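Local coordinates for protein PTS system fructose-like EIIB component 3 (Escherichia coli K12, PDB 4TN5) that probably relays a phosphoryl group from the phosphorylated EIIA protein to incoming fructose-like sugar, as the cysteine-phosphorylated EIIB component of a bacterial phosphotransferase system, at residues C10-G13 against V14-Y18. Numbering follows the deposited sequence.
Sequences CVSG and VAHTY
Ser-12 and Cys-10 both meet the imidazole of His-16 at its edge, in the plane of the ring, where the single N-H on ND1 is shared between OG of the serine and SG of the cysteine. The serine comes nearer: its OG lies 2.6 Å from ND1, yet an N-H···O angle of 124° makes this a weak, bent hydrogen bond. The other branch is also weak, with ND1 of His-16 reaching SG of Cys-10 over 3.6 Å at a somewhat straighter 143°. The sulfur thus sits beside the ring and not over a face. On Cys-10 a chi1 of 169° swings SG away from the backbone N, bringing it alongside CB of His-16, also 3.6 Å away. OG1 of Thr-17 touches CB of Cys-10 at 3.5 Å.

Backbone shape brings these groups together. An inverse gamma turn centred on Ser-12, closed by a 2.7 Å bond from Gly-13 N to Val-11 O, puts a tight kink in the chain, and Gly-13 continues it at a positive phi. Farther out, the side chain of Thr-17 packs on Thr-39 of strand 34-41. The loop joins strand 3-9 to helix 18-30, consistent with the active-site loop of PTS EIIB domains. Since Cys-10 is the inferred phosphocysteine site, the edge-on imidazole and the serine hydroxyl probably contribute to the polar surroundings in which its sulfur would accept and pass on the phosphoryl group.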
loop_
_atom_site.group_PDB
_atom_site.type_symbol
_atom_site.label_atom_id
_atom_site.label_comp_id
_atom_site.label_asym_id
_atom_site.label_seq_id
_atom_site.Cartn_x
_atom_site.Cartn_y
_atom_site.Cartn_z
ATOM N N CYS A 10 8.301 -18.333 -5.097
ATOM C CA CYS A 10 8.966 -19.127 -4.075
ATOM C C CYS A 10 10.387 -19.464 -4.494
ATOM O O CYS A 10 10.607 -19.907 -5.620
ATOM C CB CYS A 10 8.211 -20.429 -3.830
ATOM S SG CYS A 10 9.155 -21.581 -2.811
ATOM N N VAL A 11 11.351 -19.260 -3.600
ATOM C CA VAL A 11 12.724 -19.661 -3.888
ATOM C C VAL A 11 12.869 -21.171 -3.994
ATOM O O VAL A 11 13.602 -21.669 -4.845
ATOM C CB VAL A 11 13.748 -19.151 -2.838
ATOM C CG1 VAL A 11 13.931 -17.659 -2.949
ATOM C CG2 VAL A 11 13.335 -19.554 -1.414
ATOM N N SER A 12 12.176 -21.904 -3.128
ATOM C CA SER A 12 12.417 -23.336 -3.039
ATOM C C SER A 12 11.682 -24.092 -4.132
ATOM O O SER A 12 10.719 -24.823 -3.885
ATOM C CB SER A 12 12.098 -23.900 -1.647
ATOM O OG SER A 12 10.757 -24.320 -1.573
ATOM N N GLY A 13 12.164 -23.884 -5.351
ATOM C CA GLY A 13 11.804 -24.707 -6.481
ATOM C C GLY A 13 10.456 -24.448 -7.111
ATOM O O GLY A 13 9.741 -23.495 -6.798
ATOM N N VAL A 14 10.093 -25.329 -8.038
ATOM C CA VAL A 14 8.822 -25.221 -8.741
ATOM C C VAL A 14 7.652 -26.012 -8.160
ATOM O O VAL A 14 6.738 -26.412 -8.881
ATOM C CB VAL A 14 8.987 -25.491 -10.249
ATOM C CG1 VAL A 14 9.874 -24.430 -10.884
ATOM C CG2 VAL A 14 9.561 -26.882 -10.479
ATOM N N ALA A 15 7.690 -26.235 -6.851
ATOM C CA ALA A 15 6.637 -26.978 -6.169
ATOM C C ALA A 15 5.683 -26.166 -5.298
ATOM O O ALA A 15 4.483 -26.438 -5.256
ATOM C CB ALA A 15 7.362 -28.022 -5.335
ATOM N N HIS A 16 6.226 -25.170 -4.606
ATOM C CA HIS A 16 5.425 -24.318 -3.734
ATOM C C HIS A 16 4.753 -23.198 -4.522
ATOM O O HIS A 16 3.854 -22.524 -4.017
ATOM C CB HIS A 16 6.290 -23.731 -2.618
ATOM C CG HIS A 16 6.891 -24.761 -1.713
ATOM N ND1 HIS A 16 8.216 -24.736 -1.334
ATOM C CD2 HIS A 16 6.348 -25.846 -1.113
ATOM C CE1 HIS A 16 8.463 -25.762 -0.538
ATOM N NE2 HIS A 16 7.346 -26.451 -0.389
ATOM N N THR A 17 5.194 -23.004 -5.760
ATOM C CA THR A 17 4.635 -21.963 -6.619
ATOM C C THR A 17 3.400 -22.398 -7.415
ATOM O O THR A 17 2.410 -21.665 -7.472
ATOM C CB THR A 17 5.705 -21.364 -7.568
ATOM O OG1 THR A 17 6.526 -20.442 -6.841
ATOM C CG2 THR A 17 5.055 -20.633 -8.730
ATOM N N TYR A 18 3.445 -23.582 -8.018
ATOM C CA TYR A 18 2.368 -23.986 -8.922
ATOM C C TYR A 18 1.059 -24.372 -8.250
ATOM O O TYR A 18 -0.007 -24.201 -8.837
ATOM C CB TYR A 18 2.809 -25.087 -9.880
ATOM C CG TYR A 18 3.882 -24.641 -10.832
ATOM C CD1 TYR A 18 4.004 -23.304 -11.190
ATOM C CD2 TYR A 18 4.744 -25.560 -11.411
ATOM C CE1 TYR A 18 4.971 -22.894 -12.063
ATOM C CE2 TYR A 18 5.716 -25.159 -12.292
ATOM C CZ TYR A 18 5.823 -23.824 -12.619
ATOM O OH TYR A 18 6.788 -23.405 -13.498
#